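Local coordinates for protein lipolytic enzyme, G-D-S-L family (Bacteroides thetaiotaomicron, PDB 7BR2) that acts as a serine esterase of the SGNH (GDSL) family in a gut bacterium and metabolizes the drug diltiazem, at residues A[14-19]-A[41-46]; A[74-79]-A[121-126]. One frame throughout, in Å; residues are numbered along the deposited sequence.

The two contacts flank the parallel sheet of the SGNH hydrolase fold. Strand 82-85 gives the evidence: Val82 and Met84 meet Phe16 of contact 1, whereas the alternating Leu83 and Val85 both meet Phe124 of contact 2, and Leu83 Phe76 as well, so they lie on opposite faces. Contact 1 is buried, about 12 Å from the centre of the chain, and joins the loop before strand 21-26 to helix 35-46. Contact 2, at about 22 Å, is partly exposed and joins the end regions of helices 64-75 and 102-125. Their nearest atoms are about 7 Å apart. Burial goes with a neutral hydroxyl bond in contact 1, partial exposure with a guanidinium beside the edge of one phenyl ring in contact 2.

Contact 1. Residues A[14-19]-A[41-46]; sequences KPFKEG and LYYMTR
Tyr43 OH has two hydrogen-bond partners: the backbone N of Phe16 donates to it at 2.9 Å, and Gln224 OE1 is the second. The Phe16 bond is nearly straight, with an N-H...O angle of 163°, so the phenol acts as a true acceptor here. Tyr43 reaches the loop because its CG stands anti to the carbonyl carbon (chi1 -81°), which sends the ring out from helix 35-46. The Phe16 side chain crosses it at about a right angle, and the ring planes, inclined at 33°, form neither a stack nor an edge-to-face pair. Phe16 CD2 lies 3.5 Å from Tyr43 CZ, while Phe16 CB approaches Tyr43 CE2 to 3.6 Å. Pro15 CB adds a looser touch, 3.8 Å from Tyr43 OH. Beyond the pair, Phe16 packs on Val82 and Met84 of strand 82-85 and on Phe220, and Tyr43 on Leu221, both of helix 210-223. The contact thus fastens the loop entering strand 21-26 to the helix of the beta-alpha-beta crossover between strands 21-26 and 53-58. A phenylalanine in place of Tyr43 would probably leave Phe16 N and Gln224 OE1 without their shared mate inside the packed interior. With a donor and a second polar partner at one oxygen, the hydroxyl satisfies a buried peptide N-H while its ring remains in apolar packing.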
ATOM      1  N   LYS A  14      11.525  -9.498   5.332  1.00 37.49           N
ATOM      2  CA  LYS A  14      11.306 -10.674   4.502  1.00 38.98           C
ATOM      3  C   LYS A  14       9.979 -10.555   3.759  1.00 37.82           C
ATOM      4  O   LYS A  14       9.010 -10.020   4.307  1.00 36.20           O
ATOM      5  CB  LYS A  14      11.297 -11.966   5.313  1.00 42.70           C
ATOM      6  CG  LYS A  14      12.636 -12.645   5.458  1.00 45.63           C
ATOM      7  CD  LYS A  14      12.480 -13.859   6.360  1.00 53.99           C
ATOM      8  CE  LYS A  14      12.295 -13.499   7.824  1.00 55.66           C
ATOM      9  NZ  LYS A  14      12.230 -14.729   8.672  1.00 60.91           N
ATOM     10  N   PRO A  15       9.909 -11.026   2.514  1.00 36.75           N
ATOM     11  CA  PRO A  15       8.638 -10.992   1.783  1.00 34.01           C
ATOM     12  C   PRO A  15       7.591 -11.870   2.452  1.00 34.33           C
ATOM     13  O   PRO A  15       7.900 -12.798   3.200  1.00 32.92           O
ATOM     14  CB  PRO A  15       9.002 -11.548   0.399  1.00 36.41           C
ATOM     15  CG  PRO A  15      10.339 -12.228   0.579  1.00 37.97           C
ATOM     16  CD  PRO A  15      11.026 -11.508   1.677  1.00 38.50           C
ATOM     17  N   PHE A  16       6.326 -11.562   2.181  1.00 34.37           N
ATOM     18  CA  PHE A  16       5.255 -12.448   2.620  1.00 34.40           C
ATOM     19  C   PHE A  16       5.250 -13.711   1.753  1.00 35.12           C
ATOM     20  O   PHE A  16       5.634 -13.684   0.577  1.00 33.81           O
ATOM     21  CB  PHE A  16       3.899 -11.725   2.535  1.00 34.62           C
ATOM     22  CG  PHE A  16       3.856 -10.396   3.272  1.00 28.65           C
ATOM     23  CD1 PHE A  16       4.431 -10.260   4.519  1.00 31.69           C
ATOM     24  CD2 PHE A  16       3.238  -9.284   2.702  1.00 30.11           C
ATOM     25  CE1 PHE A  16       4.390  -9.039   5.199  1.00 33.68           C
ATOM     26  CE2 PHE A  16       3.192  -8.055   3.379  1.00 27.10           C
ATOM     27  CZ  PHE A  16       3.774  -7.937   4.628  1.00 24.50           C
ATOM     28  N   LYS A  17       4.815 -14.828   2.335  1.00 33.93           N
ATOM     29  CA  LYS A  17       4.748 -16.109   1.626  1.00 34.01           C
ATOM     30  C   LYS A  17       3.336 -16.686   1.756  1.00 35.94           C
ATOM     31  O   LYS A  17       2.490 -16.139   2.466  1.00 33.02           O
ATOM     32  CB  LYS A  17       5.794 -17.112   2.135  1.00 35.29           C
ATOM     33  CG  LYS A  17       5.515 -17.642   3.531  1.00 42.31           C
ATOM     34  CD  LYS A  17       6.608 -18.628   3.989  1.00 49.01           C
ATOM     35  CE  LYS A  17       6.374 -19.151   5.424  1.00 53.92           C
ATOM     36  NZ  LYS A  17       5.150 -20.012   5.563  1.00 54.11           N
ATOM     37  N   GLU A  18       3.079 -17.797   1.056  1.00 33.52           N
ATOM     38  CA  GLU A  18       1.728 -18.352   0.983  1.00 29.41           C
ATOM     39  C   GLU A  18       1.137 -18.552   2.371  1.00 35.64           C
ATOM     40  O   GLU A  18       1.800 -19.060   3.271  1.00 33.66           O
ATOM     41  CB  GLU A  18       1.727 -19.675   0.218  1.00 29.37           C
ATOM     42  CG  GLU A  18       0.334 -20.317   0.087  1.00 36.98           C
ATOM     43  CD  GLU A  18       0.011 -21.376   1.150  1.00 41.97           C
ATOM     44  OE1 GLU A  18      -1.176 -21.507   1.540  1.00 47.02           O
ATOM     45  OE2 GLU A  18       0.940 -22.061   1.621  1.00 46.41           O
ATOM     46  N   GLY A  19      -0.104 -18.101   2.551  1.00 31.87           N
ATOM     47  CA  GLY A  19      -0.794 -18.294   3.807  1.00 31.07           C
ATOM     48  C   GLY A  19      -0.539 -17.249   4.875  1.00 31.48           C
ATOM     49  O   GLY A  19      -1.096 -17.367   5.974  1.00 32.01           O
ATOM     50  N   LEU A  41      -2.227  -5.513  -3.489  1.00 27.17           N
ATOM     51  CA  LEU A  41      -2.396  -5.520  -4.940  1.00 29.10           C
ATOM     52  C   LEU A  41      -1.130  -6.010  -5.644  1.00 29.29           C
ATOM     53  O   LEU A  41      -1.193  -6.763  -6.629  1.00 30.39           O
ATOM     54  CB  LEU A  41      -2.763  -4.111  -5.416  1.00 26.43           C
ATOM     55  CG  LEU A  41      -3.019  -3.918  -6.912  1.00 25.78           C
ATOM     56  CD1 LEU A  41      -4.130  -4.837  -7.357  1.00 24.33           C
ATOM     57  CD2 LEU A  41      -3.388  -2.447  -7.204  1.00 25.88           C
ATOM     58  N   TYR A  42       0.031  -5.579  -5.158  1.00 25.59           N
ATOM     59  CA  TYR A  42       1.273  -6.105  -5.707  1.00 30.68           C
ATOM     60  C   TYR A  42       1.332  -7.622  -5.565  1.00 29.73           C
ATOM     61  O   TYR A  42       1.626  -8.338  -6.528  1.00 30.02           O
ATOM     62  CB  TYR A  42       2.479  -5.470  -5.023  1.00 30.08           C
ATOM     63  CG  TYR A  42       3.789  -5.960  -5.587  1.00 33.37           C
ATOM     64  CD1 TYR A  42       4.361  -5.340  -6.689  1.00 31.78           C
ATOM     65  CD2 TYR A  42       4.457  -7.041  -5.016  1.00 30.65           C
ATOM     66  CE1 TYR A  42       5.566  -5.784  -7.209  1.00 38.68           C
ATOM     67  CE2 TYR A  42       5.662  -7.486  -5.527  1.00 36.28           C
ATOM     68  CZ  TYR A  42       6.211  -6.854  -6.624  1.00 35.12           C
ATOM     69  OH  TYR A  42       7.403  -7.285  -7.144  1.00 35.53           O
ATOM     70  N   TYR A  43       1.065  -8.136  -4.362  1.00 31.69           N
ATOM     71  CA  TYR A  43       1.158  -9.590  -4.197  1.00 27.03           C
ATOM     72  C   TYR A  43       0.100 -10.325  -5.017  1.00 31.01           C
ATOM     73  O   TYR A  43       0.352 -11.434  -5.493  1.00 28.32           O
ATOM     74  CB  TYR A  43       1.013  -9.979  -2.725  1.00 28.45           C
ATOM     75  CG  TYR A  43       2.277  -9.826  -1.924  1.00 31.31           C
ATOM     76  CD1 TYR A  43       2.673  -8.592  -1.432  1.00 31.35           C
ATOM     77  CD2 TYR A  43       3.092 -10.923  -1.677  1.00 34.90           C
ATOM     78  CE1 TYR A  43       3.843  -8.459  -0.701  1.00 31.39           C
ATOM     79  CE2 TYR A  43       4.259 -10.804  -0.960  1.00 31.40           C
ATOM     80  CZ  TYR A  43       4.634  -9.572  -0.471  1.00 31.77           C
ATOM     81  OH  TYR A  43       5.800  -9.466   0.261  1.00 33.75           O
ATOM     82  N   MET A  44      -1.054  -9.692  -5.269  1.00 32.48           N
ATOM     83  CA  MET A  44      -2.117 -10.363  -6.004  1.00 30.81           C
ATOM     84  C   MET A  44      -1.773 -10.473  -7.480  1.00 32.47           C
ATOM     85  O   MET A  44      -2.172 -11.440  -8.137  1.00 29.37           O
ATOM     86  CB  MET A  44      -3.450  -9.607  -5.883  1.00 25.27           C
ATOM     87  CG  MET A  44      -4.061  -9.445  -4.482  1.00 26.14           C
ATOM     88  SD  MET A  44      -5.281  -8.105  -4.475  1.00 30.25           S
ATOM     89  CE  MET A  44      -6.199  -8.468  -2.961  1.00 30.52           C
ATOM     90  N   THR A  45      -1.056  -9.490  -8.022  1.00 28.76           N
ATOM     91  CA  THR A  45      -0.765  -9.526  -9.449  1.00 29.61           C
ATOM     92  C   THR A  45       0.594 -10.132  -9.777  1.00 26.79           C
ATOM     93  O   THR A  45       0.738 -10.766 -10.824  1.00 32.74           O
ATOM     94  CB  THR A  45      -0.886  -8.126 -10.038  1.00 33.19           C
ATOM     95  OG1 THR A  45      -0.059  -7.232  -9.281  1.00 36.41           O
ATOM     96  CG2 THR A  45      -2.317  -7.673  -9.945  1.00 27.96           C
ATOM     97  N   ARG A  46       1.613  -9.901  -8.942  1.00 29.11           N
ATOM     98  CA  ARG A  46       2.955 -10.444  -9.155  1.00 29.04           C
ATOM     99  C   ARG A  46       3.084 -11.913  -8.715  1.00 41.28           C
ATOM    100  O   ARG A  46       3.869 -12.671  -9.306  1.00 33.34           O
ATOM    101  CB  ARG A  46       3.981  -9.576  -8.444  1.00 32.20           C
ATOM    102  CG  ARG A  46       5.426  -9.791  -8.913  1.00 35.50           C
ATOM    103  CD  ARG A  46       5.628  -9.393 -10.368  1.00 32.65           C
ATOM    104  NE  ARG A  46       4.932  -8.147 -10.623  1.00 33.99           N
ATOM    105  CZ  ARG A  46       5.501  -6.950 -10.546  1.00 37.12           C
ATOM    106  NH1 ARG A  46       6.770  -6.851 -10.190  1.00 29.82           N
ATOM    107  NH2 ARG A  46       4.784  -5.854 -10.775  1.00 33.31           N
TER

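Contact 2. Residues A[74-79]-A[121-126]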
ATOM      1  N   ASP A  74      -8.405  -6.376  18.716  1.00 27.03           N
ATOM      2  CA  ASP A  74      -8.419  -5.857  17.361  1.00 27.43           C
ATOM      3  C   ASP A  74      -7.226  -6.291  16.519  1.00 26.01           C
ATOM      4  O   ASP A  74      -7.358  -6.374  15.293  1.00 27.46           O
ATOM      5  CB  ASP A  74      -8.490  -4.322  17.409  1.00 25.74           C
ATOM      6  CG  ASP A  74      -8.582  -3.700  16.038  1.00 32.10           C
ATOM      7  OD1 ASP A  74      -9.469  -4.140  15.272  1.00 31.04           O
ATOM      8  OD2 ASP A  74      -7.830  -2.728  15.753  1.00 29.87           O
ATOM      9  N   ILE A  75      -6.102  -6.639  17.129  1.00 23.32           N
ATOM     10  CA  ILE A  75      -4.878  -6.967  16.405  1.00 27.22           C
ATOM     11  C   ILE A  75      -4.542  -8.456  16.548  1.00 26.09           C
ATOM     12  O   ILE A  75      -4.497  -9.190  15.562  1.00 25.82           O
ATOM     13  CB  ILE A  75      -3.705  -6.077  16.876  1.00 27.42           C
ATOM     14  CG1 ILE A  75      -4.037  -4.605  16.615  1.00 28.35           C
ATOM     15  CG2 ILE A  75      -2.435  -6.454  16.166  1.00 25.13           C
ATOM     16  CD1 ILE A  75      -4.299  -4.274  15.166  1.00 26.01           C
ATOM     17  N   PHE A  76      -4.250  -8.905  17.770  1.00 24.34           N
ATOM     18  CA  PHE A  76      -3.966 -10.320  18.001  1.00 29.95           C
ATOM     19  C   PHE A  76      -5.173 -11.191  17.665  1.00 30.85           C
ATOM     20  O   PHE A  76      -5.024 -12.385  17.387  1.00 26.86           O
ATOM     21  CB  PHE A  76      -3.540 -10.537  19.458  1.00 29.28           C
ATOM     22  CG  PHE A  76      -2.279  -9.798  19.843  1.00 27.85           C
ATOM     23  CD1 PHE A  76      -1.422  -9.299  18.862  1.00 24.62           C
ATOM     24  CD2 PHE A  76      -1.962  -9.587  21.178  1.00 25.65           C
ATOM     25  CE1 PHE A  76      -0.275  -8.620  19.212  1.00 27.62           C
ATOM     26  CE2 PHE A  76      -0.811  -8.903  21.532  1.00 29.07           C
ATOM     27  CZ  PHE A  76       0.037  -8.423  20.545  1.00 27.28           C
ATOM     28  N   SER A  77      -6.378 -10.617  17.750  1.00 31.83           N
ATOM     29  CA  SER A  77      -7.590 -11.333  17.400  1.00 26.79           C
ATOM     30  C   SER A  77      -7.589 -11.754  15.949  1.00 24.25           C
ATOM     31  O   SER A  77      -8.314 -12.678  15.583  1.00 22.43           O
ATOM     32  CB  SER A  77      -8.812 -10.450  17.672  1.00 27.43           C
ATOM     33  OG  SER A  77      -8.723  -9.230  16.941  1.00 24.82           O
ATOM     34  N   LYS A  78      -6.849 -11.047  15.104  1.00 27.19           N
ATOM     35  CA  LYS A  78      -6.734 -11.392  13.696  1.00 25.19           C
ATOM     36  C   LYS A  78      -5.668 -12.451  13.445  1.00 27.55           C
ATOM     37  O   LYS A  78      -5.459 -12.848  12.290  1.00 23.45           O
ATOM     38  CB  LYS A  78      -6.449 -10.127  12.875  1.00 27.23           C
ATOM     39  CG  LYS A  78      -7.624  -9.151  12.777  1.00 23.62           C
ATOM     40  CD  LYS A  78      -7.195  -7.776  12.259  1.00 20.50           C
ATOM     41  CE  LYS A  78      -8.403  -6.864  12.014  1.00 26.75           C
ATOM     42  NZ  LYS A  78      -9.290  -6.670  13.215  1.00 22.21           N
ATOM     43  N   ASN A  79      -4.982 -12.901  14.492  1.00 27.99           N
ATOM     44  CA  ASN A  79      -3.941 -13.903  14.394  1.00 30.78           C
ATOM     45  C   ASN A  79      -2.927 -13.582  13.299  1.00 28.27           C
ATOM     46  O   ASN A  79      -2.815 -14.297  12.301  1.00 27.47           O
ATOM     47  CB  ASN A  79      -4.551 -15.297  14.148  1.00 29.81           C
ATOM     48  CG  ASN A  79      -5.301 -15.829  15.373  1.00 32.60           C
ATOM     49  OD1 ASN A  79      -5.077 -15.414  16.524  1.00 29.85           O
ATOM     50  ND2 ASN A  79      -6.210 -16.762  15.117  1.00 33.67           N
ATOM     51  N   GLU A 121       5.722  -3.368  23.282  1.00 38.31           N
ATOM     52  CA  GLU A 121       6.943  -4.127  23.035  1.00 39.52           C
ATOM     53  C   GLU A 121       6.958  -5.386  23.873  1.00 37.61           C
ATOM     54  O   GLU A 121       7.282  -6.479  23.386  1.00 31.94           O
ATOM     55  CB  GLU A 121       8.143  -3.254  23.389  1.00 38.55           C
ATOM     56  CG  GLU A 121       9.496  -3.753  22.973  1.00 42.79           C
ATOM     57  CD  GLU A 121      10.603  -2.958  23.647  1.00 44.44           C
ATOM     58  OE1 GLU A 121      10.307  -2.217  24.606  1.00 46.17           O
ATOM     59  OE2 GLU A 121      11.763  -3.065  23.215  1.00 52.61           O
ATOM     60  N   LYS A 122       6.624  -5.233  25.155  1.00 33.41           N
ATOM     61  CA  LYS A 122       6.464  -6.386  26.023  1.00 32.25           C
ATOM     62  C   LYS A 122       5.450  -7.367  25.444  1.00 38.87           C
ATOM     63  O   LYS A 122       5.691  -8.581  25.438  1.00 37.97           O
ATOM     64  CB  LYS A 122       6.054  -5.936  27.424  1.00 35.69           C
ATOM     65  CG  LYS A 122       5.722  -7.108  28.316  1.00 49.62           C
ATOM     66  CD  LYS A 122       5.665  -6.741  29.795  1.00 56.07           C
ATOM     67  CE  LYS A 122       5.760  -8.025  30.643  1.00 58.06           C
ATOM     68  NZ  LYS A 122       4.708  -9.036  30.298  1.00 55.99           N
ATOM     69  N   ARG A 123       4.310  -6.864  24.934  1.00 36.12           N
ATOM     70  CA  ARG A 123       3.335  -7.798  24.357  1.00 33.06           C
ATOM     71  C   ARG A 123       3.907  -8.523  23.144  1.00 34.78           C
ATOM     72  O   ARG A 123       3.704  -9.728  22.982  1.00 32.61           O
ATOM     73  CB  ARG A 123       2.028  -7.098  23.966  1.00 28.10           C
ATOM     74  CG  ARG A 123       1.371  -6.288  25.055  1.00 32.51           C
ATOM     75  CD  ARG A 123       0.727  -7.173  26.144  1.00 37.53           C
ATOM     76  NE  ARG A 123       0.102  -8.410  25.664  1.00 36.83           N
ATOM     77  CZ  ARG A 123      -1.194  -8.526  25.356  1.00 37.87           C
ATOM     78  NH1 ARG A 123      -1.685  -9.695  24.950  1.00 32.94           N
ATOM     79  NH2 ARG A 123      -2.002  -7.472  25.448  1.00 26.53           N
ATOM     80  N   PHE A 124       4.618  -7.800  22.282  1.00 33.66           N
ATOM     81  CA  PHE A 124       5.156  -8.397  21.065  1.00 31.19           C
ATOM     82  C   PHE A 124       6.192  -9.465  21.382  1.00 35.82           C
ATOM     83  O   PHE A 124       6.263 -10.494  20.701  1.00 36.52           O
ATOM     84  CB  PHE A 124       5.741  -7.308  20.163  1.00 33.45           C
ATOM     85  CG  PHE A 124       4.730  -6.272  19.717  1.00 35.98           C
ATOM     86  CD1 PHE A 124       3.375  -6.581  19.635  1.00 35.05           C
ATOM     87  CD2 PHE A 124       5.131  -4.981  19.419  1.00 34.39           C
ATOM     88  CE1 PHE A 124       2.447  -5.629  19.229  1.00 31.39           C
ATOM     89  CE2 PHE A 124       4.216  -4.017  19.017  1.00 34.10           C
ATOM     90  CZ  PHE A 124       2.871  -4.340  18.917  1.00 34.61           C
ATOM     91  N   LYS A 125       7.003  -9.245  22.420  1.00 37.37           N
ATOM     92  CA  LYS A 125       8.022 -10.229  22.774  1.00 40.80           C
ATOM     93  C   LYS A 125       7.408 -11.559  23.204  1.00 42.00           C
ATOM     94  O   LYS A 125       8.040 -12.611  23.069  1.00 38.08           O
ATOM     95  CB  LYS A 125       8.920  -9.656  23.875  1.00 41.97           C
ATOM     96  CG  LYS A 125       9.646  -8.411  23.381  1.00 44.17           C
ATOM     97  CD  LYS A 125      10.942  -8.109  24.073  1.00 50.70           C
ATOM     98  CE  LYS A 125      10.990  -8.475  25.515  1.00 49.14           C
ATOM     99  NZ  LYS A 125      12.303  -7.994  26.014  1.00 53.18           N
ATOM    100  N   GLU A 126       6.175 -11.536  23.702  1.00 40.99           N
ATOM    101  CA  GLU A 126       5.520 -12.748  24.166  1.00 41.63           C
ATOM    102  C   GLU A 126       4.829 -13.547  23.064  1.00 37.93           C
ATOM    103  O   GLU A 126       4.407 -14.676  23.332  1.00 41.29           O
ATOM    104  CB  GLU A 126       4.520 -12.388  25.271  1.00 46.09           C
ATOM    105  CG  GLU A 126       5.205 -11.958  26.572  1.00 45.71           C
ATOM    106  CD  GLU A 126       6.182 -13.028  27.061  1.00 55.62           C
ATOM    107  OE1 GLU A 126       5.855 -14.233  26.949  1.00 52.80           O
ATOM    108  OE2 GLU A 126       7.285 -12.672  27.534  1.00 61.19           O
TER
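Bends at chi2 (-72°) and chi3 (-37°) fold the Arg123 side chain back so that its guanidinium stands beside the ring of Phe76, while Phe76 and Phe124 both carry CG anti to the carbonyl carbon, which brings the far ends of their rings together. The guanidinium offers a face and the phenyl an edge: Phe76 CE2 sits over the plane of the group, toward its rim, 3.6 Å from Arg123 NH1. With the two planes 83° apart and Arg123 CZ in the plane of the phenyl, the cation is not over the ring's pi face. Asp72 takes NH1 in a salt bridge, fixing the charged end from the helix that precedes Phe76. Against Phe124 the meeting is edge to edge, Phe76 CZ lying 3.9 Å from Phe124 CE1, each near the plane of the other ring. In the three-layer alpha/beta/alpha fold of SGNH hydrolases, these residues join the regions at the C-terminal ends of helices 64-75 and 102-125, which run before and after strand 82-85. Both phenylalanines rest on Leu83 of that strand, and Leu71 touches both as well as Arg123. On the far side of the turn, Lys78 NZ donates to Asp74 O at 2.9 Å, in the carbonyl plane on a lone pair. Lys78 NZ also makes a weak hydrogen bond, part of a salt bridge, to Asp74 OD1 at 3.3 Å, and Asp74 OD2 pairs with Arg70 and Arg367.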